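Local coordinates for protein C2 toxin component I (Clostridium botulinum, PDB 2J3X) that is the enzymatic component of a binary clostridial toxin, an ADP-ribosyltransferase that, like its close relatives, probably modifies actin, at residues A[247-250]-A[251-255]; A[258-261]-A[262-266]; A[299-302]-A[303-307]; A[382-386]-A[387-391]. The protein carries 2 engineered substitutions. All coordinates share one frame; numbering follows the deposited sequence. Where two conformers were deposited one is given.

How the interactions relate
All four contacts belong to the C-terminal ADP-ribosyltransferase region and follow one another along the chain. Interactions 1 and 2 lie on the consecutive helices 243-254 and 257-265, with centres about 14 Å apart, and Y252 touches both N261 and I260. Interaction 4, whose centre is about 13 Å from that of interaction 1, leads into strand 389-392; L391 packs against L249 and Y252. Interaction 3 ends strand 295-301, at one edge of the five-stranded sheet, and touches none of the others; its nearest atoms come within about 5 Å of interaction 2. Helix 243-254 backs the loop and strand carrying the E-x-E sequence, with helix 257-265 behind it, while interaction 3 includes R299, probably the signature arginine.

Interaction 1 (A[247-250]-A[251-255]); sequences GALE and GYLHS
G251 N donates to G247 O, Y252 N to A248 O and L253 N to L249 O, all at 2.9 to 3.0 Å, the regular i to i-4 ladder near the C-terminal end of helix 243-254. The next rung is poorer: H254 N reaches E250 O at 2.9 Å, but at an angle of 127° the bond is weak. That same oxygen takes a second weak bond, from H254 ND1 at 3.2 Å, because the ring folds back along the helix with CG anti to the carbonyl carbon (chi1 -70°). E250 bends at chi2 and, in the conformer described here, one of two, lays its carboxylate beside the imidazole. The two planes are nearly coplanar, 6° apart, with E250 OE1 in the ring plane at the edge, 3.3 Å from H254 CE1. On the buried flank L249 CG lies 4.2 Å from L253 CD1, and L253 CG rests 3.4 Å from L249 O; F381 packs on both leucines. The chemistry suggests a proton on ND1, given to E250 O; at the crystal pH of 3.0 an imidazolium is likely, but the glutamate may be partly protonated too, so its share is doubtful.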
loop_
_atom_site.group_PDB
_atom_site.type_symbol
_atom_site.label_atom_id
_atom_site.label_comp_id
_atom_site.label_asym_id
_atom_site.label_seq_id
_atom_site.Cartn_x
_atom_site.Cartn_y
_atom_site.Cartn_z
ATOM N N GLY A 247 -6.683 -1.935 34.636
ATOM C CA GLY A 247 -5.735 -1.074 35.359
ATOM C C GLY A 247 -4.352 -1.147 34.769
ATOM O O GLY A 247 -3.684 -0.144 34.614
ATOM N N ALA A 248 -3.931 -2.348 34.405
ATOM C CA ALA A 248 -2.600 -2.528 33.821
ATOM C C ALA A 248 -2.502 -1.846 32.459
ATOM O O ALA A 248 -1.539 -1.105 32.185
ATOM C CB ALA A 248 -2.247 -4.034 33.744
ATOM N N LEU A 249 -3.529 -2.023 31.616
ATOM C CA LEU A 249 -3.544 -1.326 30.326
ATOM C C LEU A 249 -3.594 0.216 30.458
ATOM O O LEU A 249 -2.855 0.931 29.794
ATOM C CB LEU A 249 -4.696 -1.900 29.467
ATOM C CG LEU A 249 -4.779 -1.340 28.063
ATOM C CD1 LEU A 249 -3.443 -1.408 27.248
ATOM C CD2 LEU A 249 -5.931 -2.163 27.309
ATOM N N GLU A 250 -4.431 0.731 31.363
ATOM C CA GLU A 250 -4.473 2.154 31.702
ATOM C C GLU A 250 -3.092 2.670 32.086
ATOM O O GLU A 250 -2.675 3.728 31.634
ATOM C CB GLU A 250 -5.393 2.388 32.900
ATOM C CG GLU A 250 -6.884 2.174 32.593
ATOM C CD GLU A 250 -7.483 3.267 31.730
ATOM O OE1 GLU A 250 -6.797 4.276 31.420
ATOM O OE2 GLU A 250 -8.673 3.133 31.389
ATOM N N GLY A 251 -2.416 1.886 32.922
ATOM C CA GLY A 251 -1.094 2.293 33.438
ATOM C C GLY A 251 -0.132 2.427 32.279
ATOM O O GLY A 251 0.634 3.386 32.199
ATOM N N TYR A 252 -0.184 1.452 31.356
ATOM C CA TYR A 252 0.696 1.491 30.202
ATOM C C TYR A 252 0.381 2.661 29.293
ATOM O O TYR A 252 1.284 3.302 28.724
ATOM C CB TYR A 252 0.630 0.162 29.452
ATOM C CG TYR A 252 1.587 0.174 28.287
ATOM C CD1 TYR A 252 2.978 -0.019 28.489
ATOM C CD2 TYR A 252 1.134 0.479 27.002
ATOM C CE1 TYR A 252 3.873 0.044 27.402
ATOM C CE2 TYR A 252 2.016 0.538 25.914
ATOM C CZ TYR A 252 3.389 0.309 26.137
ATOM O OH TYR A 252 4.263 0.350 25.108
ATOM N N LEU A 253 -0.903 2.978 29.142
ATOM C CA LEU A 253 -1.286 4.051 28.246
ATOM C C LEU A 253 -0.951 5.417 28.829
ATOM O O LEU A 253 -0.754 6.352 28.076
ATOM C CB LEU A 253 -2.786 4.014 27.946
ATOM C CG LEU A 253 -3.238 2.839 27.050
ATOM C CD1 LEU A 253 -4.791 2.757 27.033
ATOM C CD2 LEU A 253 -2.587 2.910 25.638
ATOM N N HIS A 254 -0.871 5.510 30.152
ATOM C CA HIS A 254 -0.743 6.826 30.808
ATOM C C HIS A 254 0.549 7.131 31.530
ATOM O O HIS A 254 1.013 8.281 31.447
ATOM C CB HIS A 254 -1.924 7.087 31.754
ATOM C CG HIS A 254 -3.205 7.321 31.024
ATOM N ND1 HIS A 254 -4.237 6.408 31.013
ATOM C CD2 HIS A 254 -3.578 8.326 30.198
ATOM C CE1 HIS A 254 -5.218 6.872 30.263
ATOM N NE2 HIS A 254 -4.835 8.023 29.741
ATOM N N SER A 255 1.111 6.160 32.248
ATOM C CA SER A 255 2.180 6.493 33.204
ATOM C C SER A 255 3.390 5.583 33.235
ATOM O O SER A 255 4.495 6.062 33.508
ATOM C CB SER A 255 1.625 6.588 34.639
ATOM O OG SER A 255 0.671 5.564 34.899
#

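Interaction 2 (A[258-261]-A[262-266])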
loop_
_atom_site.group_PDB
_atom_site.type_symbol
_atom_site.label_atom_id
_atom_site.label_comp_id
_atom_site.label_asym_id
_atom_site.label_seq_id
_atom_site.Cartn_x
_atom_site.Cartn_y
_atom_site.Cartn_z
ATOM N N LYS A 258 7.107 4.305 29.676
ATOM C CA LYS A 258 8.565 4.449 29.600
ATOM C C LYS A 258 9.280 3.301 30.331
ATOM O O LYS A 258 10.162 2.641 29.784
ATOM C CB LYS A 258 8.988 5.856 30.083
ATOM C CG LYS A 258 8.552 6.978 29.096
ATOM C CD LYS A 258 9.142 8.352 29.443
ATOM C CE LYS A 258 8.765 9.377 28.358
ATOM N NZ LYS A 258 9.764 10.496 28.190
ATOM N N ALA A 259 8.852 3.027 31.559
ATOM C CA ALA A 259 9.483 2.012 32.366
ATOM C C ALA A 259 9.340 0.632 31.733
ATOM O O ALA A 259 10.280 -0.157 31.695
ATOM C CB ALA A 259 8.875 2.007 33.752
ATOM N N ILE A 260 8.134 0.360 31.214
ATOM C CA ILE A 260 7.832 -0.967 30.704
ATOM C C ILE A 260 8.574 -1.197 29.368
ATOM O O ILE A 260 9.126 -2.267 29.143
ATOM C CB ILE A 260 6.291 -1.144 30.569
ATOM C CG1 ILE A 260 5.703 -1.553 31.940
ATOM C CG2 ILE A 260 5.971 -2.229 29.546
ATOM C CD1 ILE A 260 4.161 -1.614 31.978
ATOM N N ASN A 261 8.556 -0.191 28.505
ATOM C CA ASN A 261 9.251 -0.216 27.201
ATOM C C ASN A 261 10.762 -0.435 27.447
ATOM O O ASN A 261 11.369 -1.310 26.827
ATOM C CB ASN A 261 9.057 1.121 26.443
ATOM C CG ASN A 261 7.663 1.265 25.827
ATOM O OD1 ASN A 261 6.904 0.289 25.741
ATOM N ND2 ASN A 261 7.329 2.498 25.394
ATOM N N SER A 262 11.339 0.339 28.377
ATOM C CA SER A 262 12.810 0.217 28.658
ATOM C C SER A 262 13.169 -1.168 29.142
ATOM O O SER A 262 14.116 -1.786 28.632
ATOM C CB SER A 262 13.305 1.279 29.627
ATOM O OG SER A 262 13.176 2.548 29.000
ATOM N N TYR A 263 12.392 -1.668 30.096
ATOM C CA TYR A 263 12.574 -2.978 30.664
ATOM C C TYR A 263 12.560 -4.040 29.592
ATOM O O TYR A 263 13.487 -4.852 29.474
ATOM C CB TYR A 263 11.481 -3.235 31.705
ATOM C CG TYR A 263 11.528 -4.543 32.469
ATOM C CD1 TYR A 263 12.547 -4.793 33.425
ATOM C CD2 TYR A 263 10.534 -5.515 32.290
ATOM C CE1 TYR A 263 12.580 -5.978 34.133
ATOM C CE2 TYR A 263 10.546 -6.710 33.026
ATOM C CZ TYR A 263 11.595 -6.926 33.959
ATOM O OH TYR A 263 11.624 -8.085 34.702
ATOM N N LEU A 264 11.514 -4.020 28.774
ATOM C CA LEU A 264 11.399 -5.000 27.694
ATOM C C LEU A 264 12.510 -4.859 26.653
ATOM O O LEU A 264 13.036 -5.864 26.189
ATOM C CB LEU A 264 9.982 -4.961 27.052
ATOM C CG LEU A 264 8.935 -5.661 27.946
ATOM C CD1 LEU A 264 7.492 -5.328 27.405
ATOM C CD2 LEU A 264 9.109 -7.203 28.100
ATOM N N ARG A 265 12.865 -3.630 26.308
ATOM C CA ARG A 265 13.913 -3.395 25.313
ATOM C C ARG A 265 15.288 -3.810 25.847
ATOM O O ARG A 265 16.224 -4.052 25.070
ATOM C CB ARG A 265 13.898 -1.930 24.876
ATOM C CG ARG A 265 12.769 -1.640 23.864
ATOM C CD ARG A 265 12.407 -0.156 23.825
ATOM N NE ARG A 265 11.149 0.118 23.103
ATOM C CZ ARG A 265 10.599 1.323 22.984
ATOM N NH1 ARG A 265 11.195 2.383 23.529
ATOM N NH2 ARG A 265 9.451 1.485 22.316
ATOM N N ASN A 266 15.396 -3.897 27.174
ATOM C CA ASN A 266 16.636 -4.333 27.821
ATOM C C ASN A 266 16.575 -5.793 28.266
ATOM O O ASN A 266 17.251 -6.167 29.217
ATOM C CB ASN A 266 16.974 -3.448 29.040
ATOM C CG ASN A 266 17.237 -1.985 28.674
ATOM O OD1 ASN A 266 17.917 -1.665 27.689
ATOM N ND2 ASN A 266 16.721 -1.084 29.502
HETATM O O HOH W 1 11.287 3.933 27.434
#
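N261 and R265 run side by side, pointing the same way, with the amide stacked on the guanidinium at 23° between planes. N261 CB lies over the centre of one guanidinium face, 3.8 Å from R265 CZ. Extended from CG to NE, the arginine chain passes its methylenes along the carbonyl one turn earlier, R265 CG coming within 3.3 Å of N261 O. The amide is steadied from elsewhere: its OD1 is hydrogen-bonded by S345 OG and by Y252 OH of the preceding helix.

Backbone bonds follow the helical i to i-4 pattern. S262 N donates to K258 O, Y263 N to A259 O, L264 N to I260 O at 3.0 Å, and R265 N to N261 O at 2.8 Å.

One water bridges the exposed flank, donating to K258 O at 2.9 Å and lying 2.8 Å from S262 OG. With chi1 -66° the serine hydroxyl turns back alongside the previous turn, where that carbonyl oxygen lies.

The apolar contact pairs I260 with L264, which lie side by side and meet at I260 CG2 and L264 CD1, 4.1 Å apart.

Within the fold, I260 and Y263 lean on helix 273-286, Y263 OH bonding to N276 OD1 on that helix and to N272 N just before it. L264 faces S345 and F346, so helix 257-265 is packed between helix 273-286 and the approach to strand 347-350.

Interaction 3 (A[299-302]-A[303-307]); sequences RRVD and GIPFD
V301, the last residue of strand 295-301, sends one methyl into the turn that follows. Its CG2 lies 3.8 Å from F306 CE2, approaching the ring obliquely, and 3.9 Å from P305 CG. CG2 is the branch that falls between the backbone N and the carbonyl carbon, the crowded position, which turns it to the proline and phenyl rings. V301 also packs on F363 and F365 of the adjacent strand.

D302 then turns the chain. Its OD1 accepts a hydrogen bond from I304 N at 3.1 Å, nearly straight at 164°, although the donor comes from above the carboxylate plane, 46° out of it. This closes an Asx turn. Here the carboxylate arches over G303 because chi1 is 64°, and it lies alongside the isoleucine, with D302 OD1 3.4 Å from I304 CG1. The aspartate's carbonyl oxygen meets the proline as well: D302 O is 3.2 Å from P305 CD and sits 3.8 Å from F306 CD2 at the ring edge, near its plane.

Beyond the turn, residues 304-306 form a short 3-10 segment, with F306 N bonded to G303 O at 2.9 Å. F306 is buried among aromatic rings, edge-to-face with W336 and F332 and meeting F363 obliquely.

The arrangement is a strand end turned by an Asx turn into a 3-10 segment. On that strand R299, bonded to S348 O and to a glycerol probably from the crystallisation liquor, probably corresponds to the arginine of the R-S-E signature of arginine-specific ADP-ribosyltransferases.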
loop_
_atom_site.group_PDB
_atom_site.type_symbol
_atom_site.label_atom_id
_atom_site.label_comp_id
_atom_site.label_asym_id
_atom_site.label_seq_id
_atom_site.Cartn_x
_atom_site.Cartn_y
_atom_site.Cartn_z
ATOM N N ARG A 299 2.741 2.719 11.250
ATOM C CA ARG A 299 3.644 3.194 12.299
ATOM C C ARG A 299 4.832 3.878 11.605
ATOM O O ARG A 299 5.583 3.217 10.878
ATOM C CB ARG A 299 4.142 2.018 13.071
ATOM C CG ARG A 299 5.053 2.398 14.287
ATOM C CD ARG A 299 5.376 1.132 15.061
ATOM N NE ARG A 299 6.521 1.369 15.973
ATOM C CZ ARG A 299 6.466 2.068 17.095
ATOM N NH1 ARG A 299 5.318 2.611 17.503
ATOM N NH2 ARG A 299 7.577 2.232 17.824
ATOM N N ARG A 300 4.947 5.192 11.831
ATOM C CA ARG A 300 5.999 5.982 11.198
ATOM C C ARG A 300 7.167 6.093 12.182
ATOM O O ARG A 300 6.935 6.358 13.369
ATOM C CB ARG A 300 5.481 7.377 10.895
ATOM C CG ARG A 300 4.594 7.446 9.602
ATOM C CD ARG A 300 3.955 8.843 9.493
ATOM N NE ARG A 300 3.330 9.062 8.187
ATOM C CZ ARG A 300 3.950 9.599 7.138
ATOM N NH1 ARG A 300 5.273 9.947 7.168
ATOM N NH2 ARG A 300 3.292 9.711 6.024
ATOM N N VAL A 301 8.388 5.895 11.674
ATOM C CA VAL A 301 9.609 5.912 12.499
ATOM C C VAL A 301 10.673 6.694 11.774
ATOM O O VAL A 301 10.556 6.964 10.563
ATOM C CB VAL A 301 10.129 4.529 12.846
ATOM C CG1 VAL A 301 9.071 3.724 13.636
ATOM C CG2 VAL A 301 10.514 3.780 11.551
ATOM N N ASP A 302 11.728 7.065 12.503
ATOM C CA ASP A 302 12.824 7.751 11.837
ATOM C C ASP A 302 13.915 6.687 11.504
ATOM O O ASP A 302 13.609 5.497 11.393
ATOM C CB ASP A 302 13.331 8.894 12.733
ATOM C CG ASP A 302 13.927 8.387 14.052
ATOM O OD1 ASP A 302 14.189 7.170 14.235
ATOM O OD2 ASP A 302 14.164 9.222 14.959
ATOM N N GLY A 303 15.169 7.103 11.267
ATOM C CA GLY A 303 16.163 6.119 10.790
ATOM C C GLY A 303 16.700 5.135 11.821
ATOM O O GLY A 303 17.330 4.142 11.443
ATOM N N ILE A 304 16.431 5.363 13.104
ATOM C CA ILE A 304 17.073 4.589 14.166
ATOM C C ILE A 304 16.823 3.055 14.079
ATOM O O ILE A 304 17.768 2.263 14.178
ATOM C CB ILE A 304 16.733 5.138 15.585
ATOM C CG1 ILE A 304 17.200 6.590 15.714
ATOM C CG2 ILE A 304 17.350 4.204 16.669
ATOM C CD1 ILE A 304 18.644 6.736 15.458
ATOM N N PRO A 305 15.559 2.630 13.811
ATOM C CA PRO A 305 15.306 1.193 13.658
ATOM C C PRO A 305 16.098 0.529 12.541
ATOM O O PRO A 305 16.233 -0.712 12.552
ATOM C CB PRO A 305 13.776 1.129 13.353
ATOM C CG PRO A 305 13.222 2.371 14.042
ATOM C CD PRO A 305 14.321 3.420 13.674
ATOM N N PHE A 306 16.630 1.306 11.582
ATOM C CA PHE A 306 17.360 0.710 10.453
ATOM C C PHE A 306 18.890 0.848 10.629
ATOM O O PHE A 306 19.639 0.712 9.686
ATOM C CB PHE A 306 16.925 1.441 9.205
ATOM C CG PHE A 306 15.437 1.368 9.005
ATOM C CD1 PHE A 306 14.861 0.162 8.588
ATOM C CD2 PHE A 306 14.616 2.427 9.406
ATOM C CE1 PHE A 306 13.460 0.071 8.468
ATOM C CE2 PHE A 306 13.212 2.344 9.280
ATOM C CZ PHE A 306 12.653 1.168 8.839
ATOM N N ASP A 307 19.300 1.266 11.817
ATOM C CA ASP A 307 20.727 1.573 12.053
ATOM C C ASP A 307 21.185 2.719 11.180
ATOM O O ASP A 307 22.328 2.711 10.626
ATOM C CB ASP A 307 21.594 0.334 11.798
ATOM C CG ASP A 307 21.408 -0.734 12.852
ATOM O OD1 ASP A 307 20.679 -0.506 13.838
ATOM O OD2 ASP A 307 22.021 -1.829 12.723
#

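Interaction 4 (A[382-386]-A[387-391]); sequences SGFQD and EQEIL
F384 meets two glutamates two residues apart. The E387 carboxylate crosses the phenyl ring obliquely, the planes 54° apart, with OE2 over one face and E387 OE1 3.1 Å from F384 CE2, though modelling in two positions makes this approach doubtful. E389 OE1 comes instead to the ring edge, near its plane, 3.4 Å from F384 CE2. E389 gets there on an extended chain, with CG anti to the backbone N (chi1 174°).

A weak backbone bond, E387 N to F384 O at 3.4 Å, closes the turn, and waters bridge several other polar atoms. One donates to G383 O at 2.8 Å and to E387 OE2 at 2.7 Å, another accepts from E389 N at 2.9 Å close to F384 O, and a third links Q385 O to Q388 NE2.

Further out, L253 of helix 243-254 and I378 back the phenyl ring. S350 OG bonds to E387 O, K352 NZ to D386 O, and S226 N to Q388 OE1, while strand 389-392 pairs on both flanks within its three-stranded sheet.

The loop running into a strand with E387 and E389 matches the ADP-ribosylating toxin turn-turn (ARTT) loop and its E-x-E motif, as in other arginine-specific ADP-ribosyltransferases.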
loop_
_atom_site.group_PDB
_atom_site.type_symbol
_atom_site.label_atom_id
_atom_site.label_comp_id
_atom_site.label_asym_id
_atom_site.label_seq_id
_atom_site.Cartn_x
_atom_site.Cartn_y
_atom_site.Cartn_z
ATOM N N SER A 382 -10.392 7.295 27.937
ATOM C CA SER A 382 -10.291 8.775 28.013
ATOM C C SER A 382 -8.930 9.254 27.495
ATOM O O SER A 382 -7.901 8.678 27.831
ATOM C CB SER A 382 -10.445 9.229 29.498
ATOM O OG SER A 382 -11.600 8.655 30.067
ATOM N N GLY A 383 -8.926 10.254 26.634
ATOM C CA GLY A 383 -7.682 10.880 26.200
ATOM C C GLY A 383 -7.147 10.316 24.892
ATOM O O GLY A 383 -6.136 10.771 24.401
ATOM N N PHE A 384 -7.850 9.326 24.351
ATOM C CA PHE A 384 -7.424 8.561 23.146
ATOM C C PHE A 384 -8.348 8.605 21.960
ATOM O O PHE A 384 -8.115 7.862 21.005
ATOM C CB PHE A 384 -7.150 7.106 23.505
ATOM C CG PHE A 384 -5.821 6.932 24.058
ATOM C CD1 PHE A 384 -5.575 7.199 25.409
ATOM C CD2 PHE A 384 -4.763 6.618 23.232
ATOM C CE1 PHE A 384 -4.303 7.127 25.930
ATOM C CE2 PHE A 384 -3.476 6.521 23.767
ATOM C CZ PHE A 384 -3.259 6.790 25.117
ATOM N N GLN A 385 -9.343 9.495 21.966
ATOM C CA GLN A 385 -10.244 9.621 20.794
ATOM C C GLN A 385 -9.514 9.934 19.478
ATOM O O GLN A 385 -9.750 9.267 18.488
ATOM C CB GLN A 385 -11.356 10.663 21.003
ATOM C CG GLN A 385 -12.481 10.310 21.980
ATOM C CD GLN A 385 -13.600 11.364 21.967
ATOM O OE1 GLN A 385 -14.250 11.598 20.942
ATOM N NE2 GLN A 385 -13.817 12.007 23.102
ATOM N N ASP A 386 -8.657 10.954 19.442
ATOM C CA ASP A 386 -7.979 11.303 18.192
ATOM C C ASP A 386 -7.033 10.242 17.612
ATOM O O ASP A 386 -6.861 10.173 16.396
ATOM C CB ASP A 386 -7.156 12.573 18.377
ATOM C CG ASP A 386 -8.020 13.794 18.666
ATOM O OD1 ASP A 386 -9.247 13.733 18.391
ATOM O OD2 ASP A 386 -7.461 14.814 19.178
ATOM N N GLU A 387 -6.399 9.453 18.475
ATOM C CA GLU A 387 -5.226 8.732 18.020
ATOM C C GLU A 387 -5.498 7.505 17.146
ATOM O O GLU A 387 -4.621 7.112 16.370
ATOM C CB GLU A 387 -4.338 8.358 19.185
ATOM C CG GLU A 387 -3.752 9.556 19.870
ATOM C CD GLU A 387 -3.112 9.159 21.164
ATOM O OE1 GLU A 387 -2.564 8.036 21.209
ATOM O OE2 GLU A 387 -3.153 9.957 22.125
ATOM N N GLN A 388 -6.700 6.939 17.246
ATOM C CA GLN A 388 -7.015 5.668 16.563
ATOM C C GLN A 388 -5.890 4.660 16.692
ATOM O O GLN A 388 -5.448 4.047 15.709
ATOM C CB GLN A 388 -7.348 5.891 15.093
ATOM C CG GLN A 388 -8.480 6.895 14.920
ATOM C CD GLN A 388 -8.956 7.014 13.480
ATOM O OE1 GLN A 388 -8.691 6.139 12.661
ATOM N NE2 GLN A 388 -9.717 8.064 13.192
ATOM N N GLU A 389 -5.463 4.441 17.927
ATOM C CA GLU A 389 -4.342 3.561 18.170
ATOM C C GLU A 389 -4.745 2.098 18.187
ATOM O O GLU A 389 -5.724 1.716 18.842
ATOM C CB GLU A 389 -3.711 3.884 19.546
ATOM C CG GLU A 389 -2.622 2.891 19.898
ATOM C CD GLU A 389 -1.767 3.316 21.106
ATOM O OE1 GLU A 389 -1.862 4.498 21.521
ATOM O OE2 GLU A 389 -0.954 2.484 21.577
ATOM N N ILE A 390 -3.979 1.281 17.492
ATOM C CA ILE A 390 -4.052 -0.147 17.751
ATOM C C ILE A 390 -2.736 -0.497 18.461
ATOM O O ILE A 390 -1.645 -0.331 17.888
ATOM C CB ILE A 390 -4.220 -0.977 16.451
ATOM C CG1 ILE A 390 -5.674 -0.815 15.911
ATOM C CG2 ILE A 390 -4.050 -2.464 16.785
ATOM C CD1 ILE A 390 -5.881 -1.395 14.466
ATOM N N LEU A 391 -2.853 -1.018 19.675
ATOM C CA LEU A 391 -1.674 -1.416 20.450
ATOM C C LEU A 391 -1.370 -2.886 20.204
ATOM O O LEU A 391 -2.245 -3.749 20.425
ATOM C CB LEU A 391 -1.909 -1.140 21.953
ATOM C CG LEU A 391 -0.744 -1.590 22.854
ATOM C CD1 LEU A 391 0.378 -0.673 22.561
ATOM C CD2 LEU A 391 -1.149 -1.464 24.340
HETATM O O HOH W 2 -3.372 10.555 24.788
HETATM O O HOH W 3 -7.199 5.276 20.082
HETATM O O HOH W 4 -9.582 6.875 18.605
HETATM O O HOH W 5 -10.433 9.824 15.479
#